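PDB 3U52: phenol hydroxylase component phO from Pseudomonas stutzeri, which probably serves as the small (gamma) subunit of the hydroxylase component of a multicomponent phenol hydroxylase, packing against other chains of a six-chain assembly. Local coordinates for residues E18-M23 / A41-P46; W78-E83 / Q96-K101; H33-A38 / T62-D67; L26-P31 / L104-P109; T49-V54 / P87-S92. All coordinates share one frame; numbering follows the deposited sequence.

Interaction 4 is the hub: the parallel pairing of strands 24-29 and 102-107 runs down the middle of a five-strand mixed sheet whose order 2-1-5-3-4, with one helix, fits a beta-grasp fold. Interaction 1 adjoins it at outer strand 40-44, where L42 N lies 2.7 Å from L26 O, and interaction 2 on the other flank, with L79 N 2.9 Å from T105 O. Interaction 3 gathers round W30, its centre about 11 Å from that of interaction 4. Interaction 5 fixes the start of helix 50-62, which packs on the sheet through L53 CD1, 3.8 Å from L26 CD2. Interactions 1 and 3 lie farthest from each other, their centres about 24 Å apart.

Interaction 1. Residues E18-M23 / A41-P46; sequences ENFHGM and ALLVQP
L43 meets the rings of F20 and H21 at a slant, one methyl to each: its CD1 lies 3.8 Å from F20 CD1, and its CD2 lies 3.8 Å from H21 CE1. The F20 ring also meets the ring of H100, and H21 NE2 is hydrogen-bonded to the backbone of another protein's chain. M23, its chain bent at chi2 and chi3, sets SD over one face of the Q45 amide, 3.3 Å from Q45 OE1. Nearer the backbone, M23 CB rests 3.6 Å from L43 CG. F20 to M23 form a type I' turn, closed by M23 N to F20 O, and G22 O in it comes 3.3 Å from P46 CD. With an alanine at M23, the Q45 amide would probably lose its sulfur neighbour and a gap would open beside L43 CD2. The turn leads straight into strand 24-29, the antiparallel partner of outer strand 40-44, while V44, whose CB is directed away from the turn, packs on L53 and I57 of helix 50-62.

Interaction 2. Residues W78-E83 / Q96-K101; sequences WLLNDE and QGIDHK
L80 and I98 carry this contact, their side chains meeting at a slant where the end of strand 77-80 faces the loop before strand 102-107. L80 has CG anti to the backbone N (chi1 166°), which sends both methyls at the loop: CD1 lies 4.1 Å from I98 CG1, and CD2 sits 3.8 Å from G97 O. I98 keeps CG1 beside its own backbone N (chi1 -64°), placing that carbon about equally far from both leucine methyls. F85 backs L80 and I98 alike, and I98 also reaches L26, so the pair belongs to a larger apolar cluster. At G97 the backbone is turned to a positive phi, where a CB would be jammed against the carbonyl oxygen of Q96.

Beyond the leucine, N81 and D99 face each other without bonding, N81 ND2 being 4.4 Å from D99 OD1. The hydroxyl of S102 hydrogen-bonds to both atoms and so joins the two, while N81 OD1 bonds to M103 N and D99 OD1 also forms a salt bridge with a basic side chain of another protein chain. Paired backbone bonds, L80 N to E83 O at 2.8 Å and E83 N to L80 O at 3.1 Å, close a type I' turn over N81 and D82, the classic tight two-residue beta hairpin, here joining edge strand 83-85 to strand 77-80.

Interaction 3. Residues H33-A38 / T62-D67; sequences HLLFCA and TAAHPD
An edge-to-face histidine pair with a His-carboxylate hydrogen bond beside it, H33 against H65 and D67, joins the loop after strand 24-29 to segment 62-67, with its type I turn T62-H65, at the end of helix 50-62. H33 drives its CD2 edge at the centre of the H65 face, the ring planes 65° apart and the centroids 4.6 Å from each other. Its NE2 donates to D67 OD2 at 2.7 Å, meeting that oxygen on its anti side; G113 N bonds to the same oxygen. Since ND1 of H33 is bonded to P31 O, both ring nitrogens face acceptors, which may favour the protonated form. Beside the pair, L35 CD2 packs 3.6 Å from H65 CA, and F36 lays its CZ 3.7 Å from T62 CA. The rotation of the H65 ring is fixed at both nitrogens: NE2 bonds to Y119 O, and ND1 accepts from D67 N at 2.9 Å, nearly in the ring plane. On the face turned from H33, P66 CD stands 3.3 Å above the imidazole plane.

Interaction 4. Residues L26-P31 / L104-P109; sequences LYVYWP and LTVTTP
Y29 bonds to the facing strand through both backbone polar atoms: Y29 N donates to L104 O and V106 N donates to Y29 O, each at 2.8 Å, while L104 N reaches Y27 O at 3.0 Å. Past the strand ends, W30 NE1 donates to T108 OG1 at 3.0 Å, almost straight and in the indole plane; with CG anti to the backbone N (chi1 -172°), the indole turns its CD1-NE1 edge toward V106 O and T108. One water links P31 O to T108 N. V106 O is buried with no conventional partner, having around it CH groups such as W30 CD1, 3.2 Å away. Outward, L26 CD1 touches L104 CD1 at 3.9 Å on one face of the sheet; on the other, T105 CG2 lies 3.7 Å from P31 CG and near the Y29 ring. Helix 50-62 covers L26, V28 and L104, and the parallel pair is flanked by antiparallel strands, 40-44 beside 24-29 and 77-80 beside 102-107.

Interaction 5. Residues T49-V54 / P87-S92; sequences TFSALV and PKADAS
A89 O is gripped twice by S51. The backbone N donates to it at 2.9 Å, in the carbonyl plane and on a lone pair, while the hydroxyl OG donates at 3.1 Å from above that plane; OG can do so because it sits between the backbone N and the carbonyl carbon (chi1 61°). One residue earlier, F50 N donates to A91 O at 3.0 Å. The F50 ring swings over to P87: the proline CB stands over its centre, 3.6 Å from the centroid and 12° off the ring normal, a CH-pi contact. L53 CD2 lies over the opposite face, nearer the rim.

This is the start of helix 50-62, with T49 as N-cap, its OG1 accepting from A52 N at 3.1 Å. The loop therefore supplies carbonyls for the amides of F50 and S51, and the cap takes the next one. A serine in place of F50 would remove the ring and is likely to leave P87 CB without its face and a gap against W78, L104 and I98, which also pack on the phenyl.

Behind the acceptors, a type I turn from K88 to A91, closed by A91 N to K88 O at 3.2 Å, carries the A89 carbonyl, and A91 O follows at its end. T49 CG2 rests 3.7 Å from D90 O within that turn, and beyond it S92 OG bonds to E95 N.

Interaction 1. Residues E18-M23 / A41-P46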
# COMPACT_ATOMS: atom_id res chain seq x y z
N GLU E 18 10.24 -52.63 -24.16
CA GLU E 18 9.00 -53.27 -23.67
C GLU E 18 7.87 -52.29 -23.44
O GLU E 18 6.72 -52.69 -23.48
CB GLU E 18 9.28 -54.07 -22.39
CG GLU E 18 10.34 -55.17 -22.52
CD GLU E 18 11.79 -54.67 -22.44
OE1 GLU E 18 12.10 -53.54 -22.91
OE2 GLU E 18 12.65 -55.42 -21.92
N ASN E 19 8.16 -51.00 -23.19
CA ASN E 19 7.11 -50.02 -22.87
C ASN E 19 6.45 -49.39 -24.08
O ASN E 19 5.61 -48.49 -23.96
CB ASN E 19 7.64 -48.96 -21.89
CG ASN E 19 8.00 -49.54 -20.53
OD1 ASN E 19 7.55 -50.62 -20.15
ND2 ASN E 19 8.83 -48.83 -19.80
N PHE E 20 6.80 -49.88 -25.26
CA PHE E 20 6.35 -49.21 -26.48
C PHE E 20 5.33 -49.98 -27.37
O PHE E 20 5.11 -49.63 -28.53
CB PHE E 20 7.57 -48.63 -27.25
CG PHE E 20 8.25 -47.48 -26.50
CD1 PHE E 20 7.83 -46.18 -26.71
CD2 PHE E 20 9.26 -47.73 -25.57
CE1 PHE E 20 8.47 -45.12 -26.05
CE2 PHE E 20 9.90 -46.66 -24.88
CZ PHE E 20 9.47 -45.36 -25.12
N HIS E 21 4.65 -50.95 -26.75
CA HIS E 21 3.50 -51.66 -27.36
C HIS E 21 3.80 -52.29 -28.76
O HIS E 21 2.98 -52.24 -29.69
CB HIS E 21 2.17 -50.84 -27.29
CG HIS E 21 2.30 -49.38 -27.62
ND1 HIS E 21 1.97 -48.86 -28.86
CD2 HIS E 21 2.72 -48.33 -26.87
CE1 HIS E 21 2.18 -47.55 -28.86
NE2 HIS E 21 2.65 -47.21 -27.67
N GLY E 22 5.00 -52.86 -28.87
CA GLY E 22 5.44 -53.53 -30.10
C GLY E 22 6.31 -52.66 -30.98
O GLY E 22 7.01 -53.18 -31.86
N MET E 23 6.25 -51.34 -30.77
CA MET E 23 7.02 -50.40 -31.58
C MET E 23 8.39 -50.12 -31.00
O MET E 23 8.78 -50.68 -29.98
CB MET E 23 6.24 -49.11 -31.73
CG MET E 23 4.77 -49.33 -31.88
SD MET E 23 4.35 -49.05 -33.59
CE MET E 23 2.93 -47.98 -33.34
N ALA E 41 11.86 -37.39 -33.34
CA ALA E 41 11.66 -38.61 -32.53
C ALA E 41 10.45 -39.31 -33.10
O ALA E 41 9.34 -38.77 -33.10
CB ALA E 41 11.43 -38.27 -31.07
N LEU E 42 10.68 -40.50 -33.63
CA LEU E 42 9.62 -41.25 -34.30
C LEU E 42 9.29 -42.58 -33.55
O LEU E 42 10.17 -43.16 -32.88
CB LEU E 42 10.04 -41.53 -35.74
CG LEU E 42 10.63 -40.34 -36.50
CD1 LEU E 42 11.45 -40.87 -37.68
CD2 LEU E 42 9.53 -39.42 -37.00
N LEU E 43 8.03 -43.03 -33.66
CA LEU E 43 7.58 -44.32 -33.18
C LEU E 43 7.20 -45.10 -34.43
O LEU E 43 6.33 -44.68 -35.21
CB LEU E 43 6.36 -44.21 -32.27
CG LEU E 43 6.11 -45.50 -31.47
CD1 LEU E 43 7.15 -45.69 -30.38
CD2 LEU E 43 4.71 -45.58 -30.88
N VAL E 44 7.82 -46.26 -34.55
CA VAL E 44 8.00 -46.96 -35.82
C VAL E 44 7.82 -48.48 -35.56
O VAL E 44 8.12 -48.97 -34.46
CB VAL E 44 9.43 -46.55 -36.28
CG1 VAL E 44 10.47 -47.64 -36.20
CG2 VAL E 44 9.46 -45.66 -37.45
N GLN E 45 7.31 -49.20 -36.57
CA GLN E 45 7.16 -50.67 -36.46
C GLN E 45 8.49 -51.29 -36.88
O GLN E 45 8.92 -51.09 -38.01
CB GLN E 45 6.00 -51.20 -37.34
CG GLN E 45 4.84 -50.20 -37.70
CD GLN E 45 3.61 -50.22 -36.75
OE1 GLN E 45 3.45 -51.14 -35.92
NE2 GLN E 45 2.74 -49.18 -36.86
N PRO E 46 9.15 -52.05 -35.99
CA PRO E 46 10.44 -52.68 -36.32
C PRO E 46 10.38 -53.56 -37.60
O PRO E 46 11.40 -53.82 -38.25
CB PRO E 46 10.76 -53.52 -35.08
CG PRO E 46 9.50 -53.54 -34.24
CD PRO E 46 8.69 -52.39 -34.62

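Interaction 2. Residues W78-E83 / Q96-K101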
# COMPACT_ATOMS: atom_id res chain seq x y z
N TRP E 78 24.33 -42.07 -45.16
CA TRP E 78 23.64 -42.43 -43.92
C TRP E 78 24.61 -42.80 -42.87
O TRP E 78 25.63 -43.44 -43.15
CB TRP E 78 22.63 -43.60 -44.10
CG TRP E 78 21.40 -43.28 -44.85
CD1 TRP E 78 21.21 -43.37 -46.22
CD2 TRP E 78 20.15 -42.84 -44.30
NE1 TRP E 78 19.94 -42.96 -46.54
CE2 TRP E 78 19.26 -42.64 -45.38
CE3 TRP E 78 19.70 -42.57 -42.99
CZ2 TRP E 78 17.93 -42.20 -45.20
CZ3 TRP E 78 18.40 -42.12 -42.81
CH2 TRP E 78 17.53 -41.93 -43.90
N LEU E 79 24.31 -42.40 -41.64
CA LEU E 79 25.03 -42.94 -40.48
C LEU E 79 23.98 -43.58 -39.62
O LEU E 79 22.84 -43.13 -39.60
CB LEU E 79 25.69 -41.83 -39.66
CG LEU E 79 27.03 -41.13 -40.02
CD1 LEU E 79 27.08 -40.69 -41.44
CD2 LEU E 79 27.26 -39.96 -39.09
N LEU E 80 24.38 -44.60 -38.88
CA LEU E 80 23.51 -45.26 -37.91
C LEU E 80 24.31 -45.33 -36.65
O LEU E 80 25.33 -45.99 -36.62
CB LEU E 80 23.10 -46.67 -38.34
CG LEU E 80 22.47 -47.57 -37.26
CD1 LEU E 80 21.10 -46.98 -36.84
CD2 LEU E 80 22.31 -48.99 -37.79
N ASN E 81 23.85 -44.63 -35.61
CA ASN E 81 24.57 -44.56 -34.35
C ASN E 81 26.03 -44.08 -34.52
O ASN E 81 26.94 -44.56 -33.84
CB ASN E 81 24.43 -45.88 -33.55
CG ASN E 81 22.97 -46.21 -33.29
OD1 ASN E 81 22.21 -45.29 -32.97
ND2 ASN E 81 22.55 -47.49 -33.48
N ASP E 82 26.19 -43.12 -35.44
CA ASP E 82 27.45 -42.47 -35.76
C ASP E 82 28.40 -43.32 -36.61
O ASP E 82 29.53 -42.89 -36.84
CB ASP E 82 28.17 -41.95 -34.50
CG ASP E 82 27.19 -41.39 -33.46
OD1 ASP E 82 26.32 -40.51 -33.80
OD2 ASP E 82 27.28 -41.86 -32.28
N GLU E 83 27.94 -44.46 -37.11
CA GLU E 83 28.78 -45.34 -37.95
C GLU E 83 28.25 -45.32 -39.38
O GLU E 83 27.03 -45.31 -39.58
CB GLU E 83 28.74 -46.78 -37.41
CG GLU E 83 29.50 -47.02 -36.11
CD GLU E 83 31.04 -47.14 -36.32
OE1 GLU E 83 31.50 -48.10 -37.01
OE2 GLU E 83 31.79 -46.28 -35.77
N GLN E 96 18.15 -55.07 -40.35
CA GLN E 96 19.37 -54.34 -40.61
C GLN E 96 20.02 -53.65 -39.41
O GLN E 96 20.99 -52.91 -39.56
CB GLN E 96 19.23 -53.44 -41.85
CG GLN E 96 18.07 -52.51 -41.85
CD GLN E 96 17.75 -52.01 -43.23
OE1 GLN E 96 16.62 -52.05 -43.67
NE2 GLN E 96 18.76 -51.53 -43.93
N GLY E 97 19.54 -53.92 -38.19
CA GLY E 97 20.24 -53.45 -36.99
C GLY E 97 19.79 -52.08 -36.48
O GLY E 97 20.45 -51.47 -35.62
N ILE E 98 18.67 -51.59 -37.00
CA ILE E 98 18.10 -50.32 -36.53
C ILE E 98 17.22 -50.66 -35.32
O ILE E 98 16.08 -51.09 -35.46
CB ILE E 98 17.35 -49.60 -37.67
CG1 ILE E 98 18.34 -49.24 -38.79
CG2 ILE E 98 16.62 -48.32 -37.19
CD1 ILE E 98 17.64 -48.93 -40.09
N ASP E 99 17.82 -50.57 -34.14
CA ASP E 99 17.19 -51.02 -32.90
C ASP E 99 16.59 -49.81 -32.11
O ASP E 99 16.62 -48.67 -32.60
CB ASP E 99 18.18 -51.82 -32.06
CG ASP E 99 19.34 -51.00 -31.52
OD1 ASP E 99 19.28 -49.72 -31.45
OD2 ASP E 99 20.34 -51.65 -31.13
N HIS E 100 16.02 -50.09 -30.95
CA HIS E 100 15.25 -49.08 -30.20
C HIS E 100 16.18 -47.93 -29.78
O HIS E 100 17.29 -48.17 -29.32
CB HIS E 100 14.56 -49.77 -29.02
CG HIS E 100 13.82 -48.86 -28.10
ND1 HIS E 100 12.71 -48.14 -28.47
CD2 HIS E 100 14.04 -48.58 -26.78
CE1 HIS E 100 12.26 -47.47 -27.42
NE2 HIS E 100 13.05 -47.71 -26.39
N LYS E 101 15.72 -46.71 -30.00
CA LYS E 101 16.52 -45.50 -29.72
C LYS E 101 17.85 -45.34 -30.50
O LYS E 101 18.76 -44.60 -30.10
CB LYS E 101 16.70 -45.35 -28.19
CG LYS E 101 15.44 -44.80 -27.49
CD LYS E 101 15.81 -44.21 -26.11
CE LYS E 101 15.80 -45.36 -25.08
NZ LYS E 101 16.51 -44.95 -23.84

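Interaction 3. Residues H33-A38 / T62-D67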
# COMPACT_ATOMS: atom_id res chain seq x y z
N HIS E 33 19.60 -28.50 -41.90
CA HIS E 33 18.17 -28.24 -42.09
C HIS E 33 17.51 -27.82 -40.77
O HIS E 33 16.53 -28.44 -40.31
CB HIS E 33 17.50 -29.43 -42.78
CG HIS E 33 17.98 -29.60 -44.19
ND1 HIS E 33 19.22 -30.16 -44.48
CD2 HIS E 33 17.50 -29.13 -45.36
CE1 HIS E 33 19.44 -30.08 -45.78
NE2 HIS E 33 18.41 -29.47 -46.34
N LEU E 34 18.07 -26.76 -40.19
CA LEU E 34 17.74 -26.37 -38.80
C LEU E 34 16.39 -25.70 -38.73
O LEU E 34 15.92 -25.32 -37.65
CB LEU E 34 18.84 -25.49 -38.17
CG LEU E 34 20.15 -26.27 -37.93
CD1 LEU E 34 21.28 -25.32 -37.69
CD2 LEU E 34 19.92 -27.24 -36.80
N LEU E 35 15.71 -25.59 -39.89
CA LEU E 35 14.29 -25.28 -39.88
C LEU E 35 13.54 -26.15 -38.85
O LEU E 35 12.61 -25.66 -38.15
CB LEU E 35 13.66 -25.38 -41.29
CG LEU E 35 12.12 -25.23 -41.46
CD1 LEU E 35 11.52 -23.85 -41.14
CD2 LEU E 35 11.63 -25.67 -42.86
N PHE E 36 13.92 -27.43 -38.77
CA PHE E 36 13.41 -28.35 -37.76
C PHE E 36 14.48 -28.22 -36.69
O PHE E 36 15.65 -28.60 -36.90
CB PHE E 36 13.37 -29.78 -38.31
CG PHE E 36 12.62 -29.86 -39.57
CD1 PHE E 36 13.29 -30.09 -40.77
CD2 PHE E 36 11.23 -29.67 -39.58
CE1 PHE E 36 12.58 -30.12 -41.97
CE2 PHE E 36 10.52 -29.68 -40.78
CZ PHE E 36 11.21 -29.92 -41.98
N CYS E 37 14.12 -27.67 -35.54
CA CYS E 37 15.12 -27.33 -34.54
C CYS E 37 15.92 -28.50 -33.98
O CYS E 37 17.07 -28.30 -33.60
CB CYS E 37 14.44 -26.62 -33.38
SG CYS E 37 13.27 -27.69 -32.48
N ALA E 38 15.32 -29.71 -33.95
CA ALA E 38 15.95 -30.89 -33.33
C ALA E 38 15.72 -32.14 -34.20
O ALA E 38 14.82 -32.15 -35.07
CB ALA E 38 15.33 -31.11 -31.92
N THR E 62 9.44 -34.00 -43.37
CA THR E 62 10.36 -32.96 -43.82
C THR E 62 9.76 -32.03 -44.86
O THR E 62 10.43 -31.13 -45.35
CB THR E 62 11.69 -33.54 -44.40
OG1 THR E 62 11.41 -34.33 -45.56
CG2 THR E 62 12.44 -34.40 -43.40
N ALA E 63 8.47 -32.23 -45.18
CA ALA E 63 7.84 -31.58 -46.31
C ALA E 63 7.86 -30.06 -46.26
O ALA E 63 7.84 -29.42 -47.29
CB ALA E 63 6.39 -32.12 -46.54
N ALA E 64 7.94 -29.48 -45.06
CA ALA E 64 7.90 -28.01 -44.90
C ALA E 64 9.16 -27.31 -45.42
O ALA E 64 9.13 -26.11 -45.66
CB ALA E 64 7.66 -27.62 -43.44
N HIS E 65 10.26 -28.04 -45.51
CA HIS E 65 11.50 -27.46 -46.00
C HIS E 65 11.52 -27.49 -47.51
O HIS E 65 11.24 -28.53 -48.08
CB HIS E 65 12.74 -28.22 -45.47
CG HIS E 65 14.00 -27.43 -45.61
ND1 HIS E 65 14.62 -27.25 -46.82
CD2 HIS E 65 14.72 -26.71 -44.71
CE1 HIS E 65 15.69 -26.48 -46.66
NE2 HIS E 65 15.75 -26.11 -45.40
N PRO E 66 11.91 -26.38 -48.16
CA PRO E 66 12.12 -26.31 -49.62
C PRO E 66 12.99 -27.42 -50.23
O PRO E 66 12.68 -27.86 -51.32
CB PRO E 66 12.83 -24.97 -49.79
CG PRO E 66 12.24 -24.16 -48.76
CD PRO E 66 12.16 -25.06 -47.55
N ASP E 67 14.04 -27.86 -49.55
CA ASP E 67 14.86 -28.98 -50.04
C ASP E 67 14.18 -30.38 -50.08
O ASP E 67 14.69 -31.30 -50.74
CB ASP E 67 16.13 -29.15 -49.20
CG ASP E 67 17.13 -28.06 -49.40
OD1 ASP E 67 16.91 -27.18 -50.25
OD2 ASP E 67 18.15 -28.10 -48.68

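Interaction 4. Residues L26-P31 / L104-P109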
# COMPACT_ATOMS: atom_id res chain seq x y z
N LEU E 26 12.79 -44.26 -32.84
CA LEU E 26 13.85 -44.00 -33.80
C LEU E 26 14.02 -42.48 -33.93
O LEU E 26 13.03 -41.73 -34.06
CB LEU E 26 13.48 -44.60 -35.17
CG LEU E 26 14.40 -44.29 -36.36
CD1 LEU E 26 15.80 -44.82 -36.17
CD2 LEU E 26 13.79 -44.86 -37.65
N TYR E 27 15.26 -42.03 -33.98
CA TYR E 27 15.52 -40.61 -34.15
C TYR E 27 16.16 -40.38 -35.47
O TYR E 27 17.03 -41.16 -35.86
CB TYR E 27 16.51 -40.11 -33.06
CG TYR E 27 16.05 -40.34 -31.64
CD1 TYR E 27 14.96 -39.63 -31.11
CD2 TYR E 27 16.69 -41.26 -30.83
CE1 TYR E 27 14.54 -39.85 -29.79
CE2 TYR E 27 16.26 -41.50 -29.53
CZ TYR E 27 15.19 -40.80 -29.02
OH TYR E 27 14.80 -41.04 -27.69
N VAL E 28 15.80 -39.32 -36.17
CA VAL E 28 16.44 -39.04 -37.43
C VAL E 28 16.97 -37.61 -37.47
O VAL E 28 16.21 -36.66 -37.24
CB VAL E 28 15.48 -39.28 -38.63
CG1 VAL E 28 16.22 -38.96 -39.99
CG2 VAL E 28 14.86 -40.75 -38.61
N TYR E 29 18.26 -37.47 -37.77
CA TYR E 29 18.90 -36.16 -37.95
C TYR E 29 19.29 -35.87 -39.42
O TYR E 29 20.04 -36.64 -40.03
CB TYR E 29 20.10 -36.08 -37.04
CG TYR E 29 20.97 -34.84 -37.08
CD1 TYR E 29 22.35 -34.95 -36.85
CD2 TYR E 29 20.44 -33.57 -37.33
CE1 TYR E 29 23.18 -33.81 -36.87
CE2 TYR E 29 21.27 -32.43 -37.37
CZ TYR E 29 22.62 -32.55 -37.14
OH TYR E 29 23.44 -31.44 -37.17
N TRP E 30 18.78 -34.74 -39.95
CA TRP E 30 19.06 -34.25 -41.30
C TRP E 30 19.96 -33.01 -41.18
O TRP E 30 19.46 -31.92 -40.98
CB TRP E 30 17.75 -33.89 -42.00
CG TRP E 30 17.89 -33.54 -43.47
CD1 TRP E 30 18.92 -33.87 -44.30
CD2 TRP E 30 16.93 -32.86 -44.28
NE1 TRP E 30 18.67 -33.43 -45.57
CE2 TRP E 30 17.44 -32.84 -45.60
CE3 TRP E 30 15.67 -32.31 -44.03
CZ2 TRP E 30 16.73 -32.26 -46.68
CZ3 TRP E 30 14.98 -31.71 -45.09
CH2 TRP E 30 15.51 -31.67 -46.40
N PRO E 31 21.30 -33.17 -41.21
CA PRO E 31 22.11 -31.95 -41.01
C PRO E 31 21.88 -30.86 -42.03
O PRO E 31 21.52 -31.14 -43.16
CB PRO E 31 23.55 -32.48 -41.09
CG PRO E 31 23.45 -33.93 -40.74
CD PRO E 31 22.14 -34.38 -41.29
N LEU E 104 19.50 -42.47 -36.83
CA LEU E 104 19.99 -42.29 -38.17
C LEU E 104 20.35 -40.80 -38.49
O LEU E 104 19.58 -39.88 -38.16
CB LEU E 104 18.90 -42.73 -39.12
CG LEU E 104 18.54 -44.23 -39.10
CD1 LEU E 104 17.21 -44.43 -39.80
CD2 LEU E 104 19.65 -45.09 -39.75
N THR E 105 21.49 -40.59 -39.15
CA THR E 105 21.87 -39.25 -39.65
C THR E 105 21.83 -39.35 -41.14
O THR E 105 22.39 -40.28 -41.68
CB THR E 105 23.29 -38.84 -39.18
OG1 THR E 105 23.33 -38.80 -37.76
CG2 THR E 105 23.72 -37.46 -39.71
N VAL E 106 21.16 -38.43 -41.82
CA VAL E 106 21.10 -38.50 -43.28
C VAL E 106 21.60 -37.21 -43.87
O VAL E 106 21.05 -36.16 -43.58
CB VAL E 106 19.69 -38.83 -43.85
CG1 VAL E 106 18.56 -37.94 -43.27
CG2 VAL E 106 19.70 -38.76 -45.42
N THR E 107 22.66 -37.30 -44.68
CA THR E 107 23.25 -36.14 -45.32
C THR E 107 22.95 -36.22 -46.81
O THR E 107 23.19 -37.26 -47.44
CB THR E 107 24.78 -36.09 -45.04
OG1 THR E 107 24.99 -35.81 -43.65
CG2 THR E 107 25.48 -35.00 -45.87
N THR E 108 22.41 -35.13 -47.35
CA THR E 108 21.99 -35.02 -48.74
C THR E 108 22.90 -34.01 -49.48
O THR E 108 22.63 -32.82 -49.50
CB THR E 108 20.51 -34.53 -48.84
OG1 THR E 108 20.34 -33.32 -48.08
CG2 THR E 108 19.52 -35.62 -48.31
N PRO E 109 23.98 -34.49 -50.10
CA PRO E 109 24.89 -33.62 -50.89
C PRO E 109 24.14 -32.68 -51.81
O PRO E 109 23.21 -33.08 -52.50
CB PRO E 109 25.67 -34.63 -51.73
CG PRO E 109 25.76 -35.85 -50.77
CD PRO E 109 24.45 -35.90 -50.07
O HOH W 1 22.40 -32.79 -45.24

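Interaction 5. Residues T49-V54 / P87-S92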
# COMPACT_ATOMS: atom_id res chain seq x y z
N THR E 49 9.72 -51.67 -43.74
CA THR E 49 10.94 -51.71 -44.56
C THR E 49 11.62 -50.34 -44.50
O THR E 49 10.98 -49.33 -44.24
CB THR E 49 10.63 -52.04 -46.04
OG1 THR E 49 9.75 -51.06 -46.59
CG2 THR E 49 9.96 -53.41 -46.18
N PHE E 50 12.92 -50.30 -44.76
CA PHE E 50 13.61 -49.03 -44.85
C PHE E 50 12.96 -48.10 -45.87
O PHE E 50 12.88 -46.91 -45.62
CB PHE E 50 15.11 -49.19 -45.11
CG PHE E 50 15.91 -47.97 -44.74
CD1 PHE E 50 16.05 -46.91 -45.64
CD2 PHE E 50 16.44 -47.84 -43.46
CE1 PHE E 50 16.76 -45.74 -45.28
CE2 PHE E 50 17.14 -46.70 -43.10
CZ PHE E 50 17.30 -45.64 -44.02
N SER E 51 12.48 -48.62 -47.01
CA SER E 51 11.86 -47.74 -48.01
C SER E 51 10.50 -47.22 -47.55
O SER E 51 10.12 -46.10 -47.92
CB SER E 51 11.78 -48.42 -49.39
OG SER E 51 10.98 -49.60 -49.30
N ALA E 52 9.77 -47.99 -46.74
CA ALA E 52 8.51 -47.50 -46.14
C ALA E 52 8.77 -46.35 -45.11
O ALA E 52 8.03 -45.37 -45.08
CB ALA E 52 7.72 -48.64 -45.49
N LEU E 53 9.84 -46.47 -44.32
CA LEU E 53 10.26 -45.42 -43.37
C LEU E 53 10.49 -44.09 -44.09
O LEU E 53 9.95 -43.06 -43.69
CB LEU E 53 11.52 -45.81 -42.63
CG LEU E 53 12.20 -44.69 -41.82
CD1 LEU E 53 11.38 -44.41 -40.54
CD2 LEU E 53 13.65 -45.07 -41.52
N VAL E 54 11.25 -44.15 -45.18
CA VAL E 54 11.49 -43.00 -46.01
C VAL E 54 10.23 -42.45 -46.63
O VAL E 54 9.93 -41.26 -46.42
CB VAL E 54 12.50 -43.33 -47.10
CG1 VAL E 54 12.56 -42.20 -48.11
CG2 VAL E 54 13.84 -43.60 -46.46
N PRO E 87 21.75 -48.55 -46.19
CA PRO E 87 20.43 -49.08 -46.03
C PRO E 87 20.10 -50.10 -47.13
O PRO E 87 20.54 -49.94 -48.27
CB PRO E 87 19.54 -47.85 -46.21
CG PRO E 87 20.36 -46.84 -46.93
CD PRO E 87 21.75 -47.11 -46.52
N LYS E 88 19.30 -51.10 -46.75
CA LYS E 88 18.65 -52.03 -47.69
C LYS E 88 17.18 -51.66 -47.80
O LYS E 88 16.40 -51.85 -46.86
CB LYS E 88 18.79 -53.46 -47.16
CG LYS E 88 20.22 -53.90 -46.96
CD LYS E 88 20.45 -54.50 -45.56
CE LYS E 88 21.19 -55.87 -45.59
NZ LYS E 88 22.54 -55.85 -46.27
N ALA E 89 16.78 -51.11 -48.94
CA ALA E 89 15.44 -50.59 -49.10
C ALA E 89 14.31 -51.58 -48.73
O ALA E 89 13.36 -51.22 -48.08
CB ALA E 89 15.25 -50.08 -50.51
N ASP E 90 14.44 -52.84 -49.16
CA ASP E 90 13.34 -53.79 -49.04
C ASP E 90 13.44 -54.65 -47.76
O ASP E 90 12.63 -55.54 -47.56
CB ASP E 90 13.28 -54.67 -50.32
CG ASP E 90 12.78 -53.90 -51.57
OD1 ASP E 90 11.71 -53.23 -51.52
OD2 ASP E 90 13.45 -53.98 -52.64
N ALA E 91 14.42 -54.37 -46.91
CA ALA E 91 14.62 -55.10 -45.64
C ALA E 91 14.04 -54.34 -44.44
O ALA E 91 14.07 -53.10 -44.40
CB ALA E 91 16.05 -55.36 -45.41
N SER E 92 13.53 -55.08 -43.46
CA SER E 92 12.91 -54.45 -42.30
C SER E 92 13.94 -53.62 -41.51
O SER E 92 15.15 -53.80 -41.65
CB SER E 92 12.23 -55.50 -41.39
OG SER E 92 13.17 -56.11 -40.52